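Gdp-l-fucose synthetase (Naegleria fowleri, PDB 6AQZ) probably makes GDP-L-fucose from GDP-4-keto-6-deoxy-D-mannose by epimerisation and NADPH-dependent reduction, and binds NADP in a Rossmann-type fold. Local coordinates at residues 86-90 with 99-103; 191-196 with 235-241; 263-269 with 301-306. All coordinates share one frame; numbering follows the deposited sequence.

From the N terminus, the three contacts follow in series; none nests in or crosses another. Interaction 1 closes the loop between strand 80-83 and helix 98-118, beside the adenine and diphosphate of NADP. Interaction 2 joins strand 184-194 to strand 234-239 across a longer connection and meets the nicotinamide end of the same cofactor, the centres of interactions 1 and 2 lying about 22 Å apart. Interaction 3 then pairs the loops 263-269 and 301-306, beyond the strand pair. It touches interaction 2 directly, for Q236 reaches the backbone of S304 and V264 packs on F237, whereas nothing in interaction 1 touches either of the others.

Interaction 1: residues 86-90 with 99-103; sequences AFVGG and VSFWL. With NAP (NADP nicotinamide-adenine-dinucleotide phosphate), chain G.
The ring of F87 presents its edge to one face of F101. Its CE2 atom stands 4.0 Å above the F101 plane, over the centre of that ring. With planes inclined at 50° and centroids 5.1 Å apart, the pair is an edge-to-face stack, tilted well short of perpendicular. F87 comes from the loop with CG anti to its own backbone N (chi1 172°), which turns the ring toward the helix, where CE2 also approaches CB of S100. F101 leaves the helix with its CB pointing alongside the loop, yet its ring reaches the loop, CE1 coming within 3.6 Å of V88 C. The carbonyl oxygen of V88 lies in the plane of the F101 ring, at its edge. Further out, F101 CZ rests 3.7 Å from G89 CA. G89 has a positive phi, 142°, which only a residue lacking a CB takes easily. The backbone passes over the F87 ring, with G89 N above its centre.

The contact lies within a beta-alpha-beta crossover of the Rossmann fold. Strand 80-83 ends in the loop, helix 98-118 follows, and the chain enters the neighbouring parallel strand 123-127. N105, one turn further along that helix, donates through ND2 to the carbonyl oxygens of both F87 and F101, adding a polar tie beside the stack.

On its far side the loop meets NADP. A86 O approaches C8A of the adenine at 3.2 Å, and V88 CG2 lies 3.8 Å from the phosphate oxygen O1A. Behind the helix, W102 points away from the loop, and its NE1 is hydrogen-bonded to N110 OD1 of the second subunit.

Interaction 2: residues 191-196 with 235-241; sequences TNLFGP and RQFLYSH. With NAP (NADP nicotinamide-adenine-dinucleotide phosphate), chain G.
N192 and L238 are joined by a short, nearly linear bond: L238 N donates to N192 O at 2.7 Å, with 178° at the hydrogen. F194 N reaches L238 O over a longer and more bent path, 3.2 Å, and S240 N returns to F194 O at 2.8 Å, completing the ladder of a parallel strand pair where helix 240-253 begins. The N192 side chain adds a rung, ND2 giving its in-plane hydrogen to Q236 O at 2.7 Å.

Around this ladder, F194 takes the position between its backbone N and carbonyl carbon (chi1 67°), which lays its ring across the neighbouring strand. Y239 CA sits over one face of the F194 ring in a CH-pi contact, 4.0 Å from the centroid. On the other face of the sheet, L193 and L238 lie side by side.

Helix 321-335 backs the aromatic layer, with I325 on F194 and E327 OE1 hydrogen-bonded to Y239 OH. The L193 amide donates to O7N of the nicotinamide carboxamide, at 3.2 Å, while T191 O comes 3.1 Å from C4N. Since C4N carries the hydride in NADPH, this end of the strand probably helps to set the ring's orientation for transfer.

Interaction 3: residues 263-269 with 301-306; sequences CVSEEDE and KKTSSN
C263 and N306 form the close-packed end of this contact. The sulfur of C263, set between its backbone N and carbonyl carbon, lies 3.5 Å from N306 CB, and S304 OG approaches the same sulfur at 3.8 Å. N306 then sends its amide group alongside the S265 backbone, where ND2 is 3.7 Å from S265 N. These are van der Waals contacts, with no hydrogen bond across this end. T191 of strand 184-194 touches both C263 and S304, so the packed end continues into the sheet.

The other end is more open and works by charge. K301 folds its chain at the last two torsions (71° and 68°), bringing NZ in between two carboxylates. E266, extended along its whole side chain, offers OE2 at 2.9 Å from K301 NZ, and the amine approaches from above the carboxylate plane, 52° out of it. E269 faces the same amine with both oxygens, OE2 at 3.1 Å from NZ and OE1 slightly farther, and each of these bonds is weak. T303 OG1 accepts a further hydrogen bond from K301 NZ, at 3.2 Å. Two carboxylates sharing one amine would be expected to favour its protonated form. The T303 methyl CG2 packs against the E266 carboxylate, 3.7 Å from OE1.

Two overlapping i to i+3 backbone bonds, D268 N to S265 O and E269 N to E266 O, shape the loop that carries both acids, whose carboxylates meet at K301 NZ. The arrangement is a salt-bridge network of E266, E269 and K301 between two loops, joining the loop between strands 260-262 and 270-271 to the segment that leads into helix 307-312.

Interaction 1: residues 86-90 with 99-103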
loop_
_atom_site.group_PDB
_atom_site.type_symbol
_atom_site.label_atom_id
_atom_site.label_comp_id
_atom_site.label_asym_id
_atom_site.label_seq_id
_atom_site.Cartn_x
_atom_site.Cartn_y
_atom_site.Cartn_z
ATOM N N ALA A 86 5.026 15.789 -2.071
ATOM C CA ALA A 86 4.389 14.669 -2.742
ATOM C C ALA A 86 4.646 14.803 -4.232
ATOM O O ALA A 86 4.871 15.900 -4.743
ATOM C CB ALA A 86 2.885 14.623 -2.480
ATOM N N PHE A 87 4.539 13.687 -4.934
ATOM C CA PHE A 87 4.614 13.700 -6.384
ATOM C C PHE A 87 3.182 13.672 -6.895
ATOM O O PHE A 87 2.477 12.676 -6.737
ATOM C CB PHE A 87 5.433 12.535 -6.914
ATOM C CG PHE A 87 5.380 12.402 -8.393
ATOM C CD1 PHE A 87 6.085 13.259 -9.196
ATOM C CD2 PHE A 87 4.608 11.407 -8.984
ATOM C CE1 PHE A 87 6.025 13.140 -10.568
ATOM C CE2 PHE A 87 4.544 11.276 -10.361
ATOM C CZ PHE A 87 5.252 12.145 -11.151
ATOM N N VAL A 88 2.742 14.790 -7.462
ATOM C CA VAL A 88 1.351 14.999 -7.834
ATOM C C VAL A 88 1.172 14.965 -9.325
ATOM O O VAL A 88 0.054 15.143 -9.821
ATOM C CB VAL A 88 0.817 16.328 -7.261
ATOM C CG1 VAL A 88 0.880 16.304 -5.767
ATOM C CG2 VAL A 88 1.614 17.500 -7.807
ATOM N N GLY A 89 2.240 14.719 -10.054
ATOM C CA GLY A 89 2.212 14.700 -11.493
ATOM C C GLY A 89 3.486 15.316 -12.019
ATOM O O GLY A 89 4.047 16.225 -11.403
ATOM N N GLY A 90 3.967 14.802 -13.133
ATOM C CA GLY A 90 5.087 15.385 -13.824
ATOM C C GLY A 90 4.599 16.233 -14.974
ATOM O O GLY A 90 3.450 16.145 -15.405
ATOM N N VAL A 99 2.579 3.626 -12.365
ATOM C CA VAL A 99 3.787 3.104 -11.727
ATOM C C VAL A 99 4.533 4.209 -10.995
ATOM O O VAL A 99 4.857 4.083 -9.806
ATOM C CB VAL A 99 4.683 2.433 -12.786
ATOM C CG1 VAL A 99 6.097 2.296 -12.307
ATOM C CG2 VAL A 99 4.151 1.057 -13.122
ATOM N N SER A 100 4.733 5.346 -11.664
ATOM C CA SER A 100 5.491 6.431 -11.046
ATOM C C SER A 100 4.752 7.015 -9.839
ATOM O O SER A 100 5.365 7.291 -8.801
ATOM C CB SER A 100 5.773 7.501 -12.090
ATOM O OG SER A 100 6.805 7.090 -12.957
ATOM N N PHE A 101 3.431 7.174 -9.935
ATOM C CA PHE A 101 2.692 7.711 -8.798
ATOM C C PHE A 101 2.818 6.818 -7.572
ATOM O O PHE A 101 2.765 7.319 -6.439
ATOM C CB PHE A 101 1.221 7.909 -9.144
ATOM C CG PHE A 101 0.937 9.158 -9.929
ATOM C CD1 PHE A 101 0.699 10.358 -9.278
ATOM C CD2 PHE A 101 0.879 9.129 -11.310
ATOM C CE1 PHE A 101 0.431 11.533 -10.005
ATOM C CE2 PHE A 101 0.606 10.279 -12.035
ATOM C CZ PHE A 101 0.384 11.483 -11.384
ATOM N N TRP A 102 2.918 5.491 -7.763
ATOM C CA TRP A 102 3.159 4.619 -6.618
ATOM C C TRP A 102 4.598 4.767 -6.120
ATOM O O TRP A 102 4.834 5.116 -4.960
ATOM C CB TRP A 102 2.864 3.156 -6.959
ATOM C CG TRP A 102 3.327 2.254 -5.863
ATOM C CD1 TRP A 102 4.410 1.432 -5.887
ATOM C CD2 TRP A 102 2.757 2.140 -4.548
ATOM N NE1 TRP A 102 4.544 0.802 -4.680
ATOM C CE2 TRP A 102 3.544 1.215 -3.836
ATOM C CE3 TRP A 102 1.643 2.715 -3.917
ATOM C CZ2 TRP A 102 3.252 0.823 -2.512
ATOM C CZ3 TRP A 102 1.375 2.366 -2.595
ATOM C CH2 TRP A 102 2.170 1.408 -1.908
ATOM N N LEU A 103 5.575 4.538 -7.006
ATOM C CA LEU A 103 6.976 4.472 -6.587
ATOM C C LEU A 103 7.465 5.801 -6.025
ATOM O O LEU A 103 8.064 5.836 -4.943
ATOM C CB LEU A 103 7.872 4.048 -7.758
ATOM C CG LEU A 103 7.573 2.672 -8.345
ATOM C CD1 LEU A 103 8.441 2.352 -9.548
ATOM C CD2 LEU A 103 7.685 1.641 -7.224
HETATM P PA NAP G . 2.456 21.564 -4.830
HETATM O O1A NAP G . 2.459 20.815 -6.128
HETATM O O2A NAP G . 1.939 22.975 -4.736
HETATM O O5B NAP G . 3.960 21.571 -4.145
HETATM C C5B NAP G . 4.289 20.254 -3.872
HETATM C C4B NAP G . 5.669 20.287 -3.160
HETATM O O4B NAP G . 6.314 18.989 -3.208
HETATM C C3B NAP G . 6.636 21.364 -3.800
HETATM O O3B NAP G . 7.402 21.973 -2.795
HETATM C C2B NAP G . 7.611 20.473 -4.584
HETATM O O2B NAP G . 8.859 20.942 -4.635
HETATM C C1B NAP G . 7.664 19.258 -3.563
HETATM N N9A NAP G . 8.249 18.067 -4.168
HETATM C C8A NAP G . 7.698 17.267 -5.148
HETATM N N7A NAP G . 8.491 16.227 -5.493
HETATM C C5A NAP G . 9.616 16.381 -4.699
HETATM C C6A NAP G . 10.782 15.628 -4.602
HETATM N N6A NAP G . 10.952 14.490 -5.391
HETATM N N1A NAP G . 11.758 15.957 -3.721
HETATM C C2A NAP G . 11.498 17.075 -2.980
HETATM N N3A NAP G . 10.433 17.905 -2.971
HETATM C C4A NAP G . 9.484 17.519 -3.856
HETATM O O3 NAP G . 1.520 20.520 -3.924
HETATM P PN NAP G . 0.630 21.249 -2.824
HETATM O O1N NAP G . 1.400 22.113 -1.900
HETATM O O2N NAP G . -0.753 21.607 -3.319
HETATM O O5D NAP G . 0.186 19.936 -1.757
HETATM C C5D NAP G . 1.202 19.559 -0.916
HETATM C C4D NAP G . 0.573 18.500 -0.040
HETATM O O4D NAP G . -0.810 18.848 0.141
HETATM C C3D NAP G . 0.588 17.117 -0.849
HETATM O O3D NAP G . 0.915 16.082 0.013
HETATM C C2D NAP G . -0.862 17.004 -1.370
HETATM O O2D NAP G . -1.346 15.719 -1.418
HETATM C C1D NAP G . -1.629 17.748 -0.238
HETATM N N1N NAP G . -2.972 18.181 -0.723
HETATM C C2N NAP G . -3.137 19.245 -1.612
HETATM C C3N NAP G . -4.395 19.590 -2.063
HETATM C C7N NAP G . -4.552 20.725 -3.027
HETATM O O7N NAP G . -5.643 21.026 -3.540
HETATM N N7N NAP G . -3.427 21.480 -3.380
HETATM C C4N NAP G . -5.615 18.864 -1.643
HETATM C C5N NAP G . -5.340 17.733 -0.705
HETATM C C6N NAP G . -4.105 17.445 -0.291
HETATM P P2B NAP G . 9.275 22.051 -6.063
HETATM O O1X NAP G . 8.432 23.236 -5.705
HETATM O O2X NAP G . 10.784 22.185 -5.849
HETATM O O3X NAP G . 8.811 21.192 -7.202
#

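Interaction 2: residues 191-196 with 235-241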
loop_
_atom_site.group_PDB
_atom_site.type_symbol
_atom_site.label_atom_id
_atom_site.label_comp_id
_atom_site.label_asym_id
_atom_site.label_seq_id
_atom_site.Cartn_x
_atom_site.Cartn_y
_atom_site.Cartn_z
ATOM N N THR A 191 -8.986 19.401 2.094
ATOM C CA THR A 191 -9.878 19.357 0.947
ATOM C C THR A 191 -9.241 20.163 -0.196
ATOM O O THR A 191 -8.017 20.322 -0.246
ATOM C CB THR A 191 -11.246 19.912 1.354
ATOM O OG1 THR A 191 -12.241 19.476 0.427
ATOM C CG2 THR A 191 -11.222 21.481 1.449
ATOM N N ASN A 192 -10.041 20.592 -1.170
ATOM C CA ASN A 192 -9.565 21.441 -2.264
ATOM C C ASN A 192 -8.942 22.739 -1.767
ATOM O O ASN A 192 -9.638 23.624 -1.261
ATOM C CB ASN A 192 -10.718 21.751 -3.213
ATOM C CG ASN A 192 -11.445 20.500 -3.650
ATOM O OD1 ASN A 192 -10.933 19.734 -4.455
ATOM N ND2 ASN A 192 -12.621 20.261 -3.077
ATOM N N LEU A 193 -7.641 22.863 -1.922
ATOM C CA LEU A 193 -6.930 24.064 -1.527
ATOM C C LEU A 193 -6.845 25.053 -2.690
ATOM O O LEU A 193 -6.856 24.664 -3.862
ATOM C CB LEU A 193 -5.517 23.722 -1.037
ATOM C CG LEU A 193 -5.382 22.788 0.165
ATOM C CD1 LEU A 193 -3.923 22.711 0.646
ATOM C CD2 LEU A 193 -6.342 23.149 1.282
ATOM N N PHE A 194 -6.780 26.344 -2.359
ATOM C CA PHE A 194 -6.475 27.355 -3.370
ATOM C C PHE A 194 -5.706 28.496 -2.728
ATOM O O PHE A 194 -5.738 28.699 -1.507
ATOM C CB PHE A 194 -7.745 27.894 -4.055
ATOM C CG PHE A 194 -8.640 28.681 -3.135
ATOM C CD1 PHE A 194 -9.498 28.022 -2.247
ATOM C CD2 PHE A 194 -8.593 30.085 -3.118
ATOM C CE1 PHE A 194 -10.317 28.746 -1.394
ATOM C CE2 PHE A 194 -9.396 30.819 -2.252
ATOM C CZ PHE A 194 -10.267 30.148 -1.399
ATOM N N GLY A 195 -5.012 29.250 -3.567
ATOM C CA GLY A 195 -4.312 30.407 -3.081
ATOM C C GLY A 195 -3.047 30.721 -3.838
ATOM O O GLY A 195 -2.758 30.161 -4.907
ATOM N N PRO A 196 -2.264 31.639 -3.282
ATOM C CA PRO A 196 -1.040 32.063 -3.961
ATOM C C PRO A 196 -0.033 30.928 -4.047
ATOM O O PRO A 196 -0.044 29.992 -3.249
ATOM C CB PRO A 196 -0.524 33.229 -3.097
ATOM C CG PRO A 196 -1.265 33.190 -1.851
ATOM C CD PRO A 196 -2.576 32.476 -2.115
ATOM N N ARG A 235 -18.736 21.909 -4.389
ATOM C CA ARG A 235 -17.436 21.530 -3.861
ATOM C C ARG A 235 -17.114 22.354 -2.628
ATOM O O ARG A 235 -17.606 23.468 -2.463
ATOM C CB ARG A 235 -16.318 21.731 -4.897
ATOM C CG ARG A 235 -16.397 20.807 -6.097
ATOM C CD ARG A 235 -16.426 19.331 -5.693
ATOM N NE ARG A 235 -16.543 18.481 -6.876
ATOM C CZ ARG A 235 -17.663 17.893 -7.277
ATOM N NH1 ARG A 235 -18.786 18.031 -6.583
ATOM N NH2 ARG A 235 -17.656 17.146 -8.372
ATOM N N GLN A 236 -16.277 21.789 -1.767
ATOM C CA GLN A 236 -15.720 22.480 -0.614
ATOM C C GLN A 236 -14.326 22.987 -0.973
ATOM O O GLN A 236 -13.498 22.215 -1.466
ATOM C CB GLN A 236 -15.661 21.534 0.583
ATOM C CG GLN A 236 -16.968 21.388 1.343
ATOM C CD GLN A 236 -17.102 20.038 2.052
ATOM O OE1 GLN A 236 -16.665 19.000 1.546
ATOM N NE2 GLN A 236 -17.658 20.064 3.255
ATOM N N PHE A 237 -14.075 24.280 -0.754
ATOM C CA PHE A 237 -12.808 24.925 -1.115
ATOM C C PHE A 237 -12.200 25.577 0.113
ATOM O O PHE A 237 -12.861 26.385 0.777
ATOM C CB PHE A 237 -12.985 25.991 -2.210
ATOM C CG PHE A 237 -13.402 25.432 -3.552
ATOM C CD1 PHE A 237 -12.467 24.848 -4.399
ATOM C CD2 PHE A 237 -14.732 25.472 -3.954
ATOM C CE1 PHE A 237 -12.839 24.338 -5.621
ATOM C CE2 PHE A 237 -15.118 24.962 -5.172
ATOM C CZ PHE A 237 -14.172 24.385 -6.007
ATOM N N LEU A 238 -10.936 25.261 0.398
ATOM C CA LEU A 238 -10.267 25.759 1.597
ATOM C C LEU A 238 -9.109 26.657 1.201
ATOM O O LEU A 238 -8.195 26.215 0.497
ATOM C CB LEU A 238 -9.777 24.608 2.484
ATOM C CG LEU A 238 -9.152 25.010 3.822
ATOM C CD1 LEU A 238 -10.171 25.813 4.663
ATOM C CD2 LEU A 238 -8.672 23.767 4.572
ATOM N N TYR A 239 -9.153 27.911 1.658
ATOM C CA TYR A 239 -8.061 28.854 1.433
ATOM C C TYR A 239 -6.775 28.344 2.063
ATOM O O TYR A 239 -6.748 27.983 3.242
ATOM C CB TYR A 239 -8.428 30.221 2.027
ATOM C CG TYR A 239 -7.507 31.374 1.678
ATOM C CD1 TYR A 239 -6.811 31.402 0.474
ATOM C CD2 TYR A 239 -7.371 32.460 2.542
ATOM C CE1 TYR A 239 -5.985 32.468 0.149
ATOM C CE2 TYR A 239 -6.551 33.544 2.228
ATOM C CZ TYR A 239 -5.859 33.543 1.028
ATOM O OH TYR A 239 -5.038 34.596 0.702
ATOM N N SER A 240 -5.691 28.373 1.291
ATOM C CA SER A 240 -4.437 27.823 1.790
ATOM C C SER A 240 -3.957 28.510 3.067
ATOM O O SER A 240 -3.381 27.846 3.935
ATOM C CB SER A 240 -3.377 27.897 0.695
ATOM O OG SER A 240 -3.091 29.241 0.378
ATOM N N HIS A 241 -4.173 29.825 3.220
ATOM C CA HIS A 241 -3.757 30.452 4.475
ATOM C C HIS A 241 -4.568 29.919 5.663
ATOM O O HIS A 241 -4.022 29.701 6.754
ATOM C CB HIS A 241 -3.874 31.971 4.381
ATOM C CG HIS A 241 -2.919 32.583 3.412
ATOM N ND1 HIS A 241 -2.869 33.939 3.171
ATOM C CD2 HIS A 241 -1.976 32.025 2.618
ATOM C CE1 HIS A 241 -1.934 34.191 2.275
ATOM N NE2 HIS A 241 -1.383 33.046 1.915
HETATM P PA NAP G . 2.456 21.564 -4.830
HETATM O O1A NAP G . 2.459 20.815 -6.128
HETATM O O2A NAP G . 1.939 22.975 -4.736
HETATM O O5B NAP G . 3.960 21.571 -4.145
HETATM C C5B NAP G . 4.289 20.254 -3.872
HETATM C C4B NAP G . 5.669 20.287 -3.160
HETATM O O4B NAP G . 6.314 18.989 -3.208
HETATM C C3B NAP G . 6.636 21.364 -3.800
HETATM O O3B NAP G . 7.402 21.973 -2.795
HETATM C C2B NAP G . 7.611 20.473 -4.584
HETATM O O2B NAP G . 8.859 20.942 -4.635
HETATM C C1B NAP G . 7.664 19.258 -3.563
HETATM N N9A NAP G . 8.249 18.067 -4.168
HETATM C C8A NAP G . 7.698 17.267 -5.148
HETATM N N7A NAP G . 8.491 16.227 -5.493
HETATM C C5A NAP G . 9.616 16.381 -4.699
HETATM C C6A NAP G . 10.782 15.628 -4.602
HETATM N N6A NAP G . 10.952 14.490 -5.391
HETATM N N1A NAP G . 11.758 15.957 -3.721
HETATM C C2A NAP G . 11.498 17.075 -2.980
HETATM N N3A NAP G . 10.433 17.905 -2.971
HETATM C C4A NAP G . 9.484 17.519 -3.856
HETATM O O3 NAP G . 1.520 20.520 -3.924
HETATM P PN NAP G . 0.630 21.249 -2.824
HETATM O O1N NAP G . 1.400 22.113 -1.900
HETATM O O2N NAP G . -0.753 21.607 -3.319
HETATM O O5D NAP G . 0.186 19.936 -1.757
HETATM C C5D NAP G . 1.202 19.559 -0.916
HETATM C C4D NAP G . 0.573 18.500 -0.040
HETATM O O4D NAP G . -0.810 18.848 0.141
HETATM C C3D NAP G . 0.588 17.117 -0.849
HETATM O O3D NAP G . 0.915 16.082 0.013
HETATM C C2D NAP G . -0.862 17.004 -1.370
HETATM O O2D NAP G . -1.346 15.719 -1.418
HETATM C C1D NAP G . -1.629 17.748 -0.238
HETATM N N1N NAP G . -2.972 18.181 -0.723
HETATM C C2N NAP G . -3.137 19.245 -1.612
HETATM C C3N NAP G . -4.395 19.590 -2.063
HETATM C C7N NAP G . -4.552 20.725 -3.027
HETATM O O7N NAP G . -5.643 21.026 -3.540
HETATM N N7N NAP G . -3.427 21.480 -3.380
HETATM C C4N NAP G . -5.615 18.864 -1.643
HETATM C C5N NAP G . -5.340 17.733 -0.705
HETATM C C6N NAP G . -4.105 17.445 -0.291
HETATM P P2B NAP G . 9.275 22.051 -6.063
HETATM O O1X NAP G . 8.432 23.236 -5.705
HETATM O O2X NAP G . 10.784 22.185 -5.849
HETATM O O3X NAP G . 8.811 21.192 -7.202
#

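Interaction 3: residues 263-269 with 301-306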
loop_
_atom_site.group_PDB
_atom_site.type_symbol
_atom_site.label_atom_id
_atom_site.label_comp_id
_atom_site.label_asym_id
_atom_site.label_seq_id
_atom_site.Cartn_x
_atom_site.Cartn_y
_atom_site.Cartn_z
ATOM N N CYS A 263 -11.263 21.022 6.246
ATOM C CA CYS A 263 -12.199 21.427 5.209
ATOM C C CYS A 263 -13.199 22.399 5.815
ATOM O O CYS A 263 -13.115 22.772 6.987
ATOM C CB CYS A 263 -12.918 20.239 4.579
ATOM S SG CYS A 263 -14.038 19.408 5.692
ATOM N N VAL A 264 -14.124 22.850 4.983
ATOM C CA VAL A 264 -15.144 23.773 5.400
ATOM C C VAL A 264 -16.416 22.983 5.662
ATOM O O VAL A 264 -16.539 21.821 5.287
ATOM C CB VAL A 264 -15.374 24.875 4.346
ATOM C CG1 VAL A 264 -14.080 25.612 4.062
ATOM C CG2 VAL A 264 -15.915 24.257 3.079
ATOM N N SER A 265 -17.381 23.623 6.315
ATOM C CA SER A 265 -18.653 22.979 6.598
ATOM C C SER A 265 -19.418 22.739 5.300
ATOM O O SER A 265 -19.090 23.285 4.239
ATOM C CB SER A 265 -19.494 23.834 7.542
ATOM O OG SER A 265 -20.029 24.952 6.852
ATOM N N GLU A 266 -20.454 21.911 5.393
ATOM C CA GLU A 266 -21.286 21.666 4.222
ATOM C C GLU A 266 -21.993 22.936 3.777
ATOM O O GLU A 266 -22.214 23.125 2.577
ATOM C CB GLU A 266 -22.292 20.550 4.494
ATOM C CG GLU A 266 -23.088 20.108 3.266
ATOM C CD GLU A 266 -23.857 18.810 3.503
ATOM O OE1 GLU A 266 -23.467 18.039 4.415
ATOM O OE2 GLU A 266 -24.849 18.560 2.782
ATOM N N GLU A 267 -22.364 23.809 4.721
ATOM C CA GLU A 267 -23.021 25.060 4.343
ATOM C C GLU A 267 -22.128 25.935 3.470
ATOM O O GLU A 267 -22.630 26.672 2.620
ATOM C CB GLU A 267 -23.454 25.838 5.591
ATOM N N ASP A 268 -20.812 25.833 3.620
ATOM C CA ASP A 268 -19.884 26.693 2.901
ATOM C C ASP A 268 -19.486 26.136 1.536
ATOM O O ASP A 268 -18.586 26.683 0.898
ATOM C CB ASP A 268 -18.638 26.964 3.754
ATOM C CG ASP A 268 -18.933 27.860 4.952
ATOM O OD1 ASP A 268 -19.877 28.668 4.873
ATOM O OD2 ASP A 268 -18.213 27.759 5.969
ATOM N N GLU A 269 -20.101 25.040 1.094
ATOM C CA GLU A 269 -19.806 24.499 -0.228
ATOM C C GLU A 269 -20.310 25.453 -1.318
ATOM O O GLU A 269 -21.436 25.954 -1.255
ATOM C CB GLU A 269 -20.425 23.113 -0.381
ATOM C CG GLU A 269 -21.941 23.120 -0.465
ATOM C CD GLU A 269 -22.528 21.760 -0.196
ATOM O OE1 GLU A 269 -21.739 20.783 -0.127
ATOM O OE2 GLU A 269 -23.768 21.675 -0.047
ATOM N N LYS A 301 -22.285 16.157 -5.566
ATOM C CA LYS A 301 -21.778 16.394 -4.217
ATOM C C LYS A 301 -20.734 15.348 -3.835
ATOM O O LYS A 301 -20.865 14.168 -4.167
ATOM C CB LYS A 301 -22.930 16.405 -3.181
ATOM C CG LYS A 301 -23.629 17.765 -3.011
ATOM C CD LYS A 301 -24.937 17.685 -2.212
ATOM C CE LYS A 301 -24.712 17.417 -0.727
ATOM N NZ LYS A 301 -24.062 18.557 -0.020
ATOM N N LYS A 302 -19.695 15.798 -3.131
ATOM C CA LYS A 302 -18.618 14.943 -2.641
ATOM C C LYS A 302 -18.220 15.444 -1.253
ATOM O O LYS A 302 -17.075 15.809 -0.996
ATOM C CB LYS A 302 -17.425 14.942 -3.593
ATOM N N THR A 303 -19.190 15.450 -0.337
ATOM C CA THR A 303 -19.028 16.161 0.925
ATOM C C THR A 303 -18.126 15.401 1.884
ATOM O O THR A 303 -18.291 14.199 2.090
ATOM C CB THR A 303 -20.387 16.411 1.587
ATOM O OG1 THR A 303 -21.234 17.173 0.712
ATOM C CG2 THR A 303 -20.214 17.158 2.924
ATOM N N SER A 304 -17.140 16.100 2.433
ATOM C CA SER A 304 -16.309 15.615 3.522
ATOM C C SER A 304 -16.715 16.332 4.815
ATOM O O SER A 304 -17.215 17.455 4.783
ATOM C CB SER A 304 -14.826 15.804 3.190
ATOM O OG SER A 304 -14.565 17.107 2.708
ATOM N N SER A 305 -16.571 15.650 5.947
ATOM C CA SER A 305 -17.008 16.171 7.242
ATOM C C SER A 305 -15.889 16.914 7.961
ATOM O O SER A 305 -14.761 16.420 8.042
ATOM C CB SER A 305 -17.515 15.034 8.133
ATOM O OG SER A 305 -17.570 15.430 9.497
ATOM N N ASN A 306 -16.196 18.107 8.475
ATOM C CA ASN A 306 -15.269 18.833 9.332
ATOM C C ASN A 306 -15.639 18.732 10.808
ATOM O O ASN A 306 -15.199 19.570 11.606
ATOM C CB ASN A 306 -15.176 20.300 8.911
ATOM C CG ASN A 306 -16.379 21.118 9.323
ATOM O OD1 ASN A 306 -17.504 20.637 9.350
ATOM N ND2 ASN A 306 -16.142 22.402 9.597
#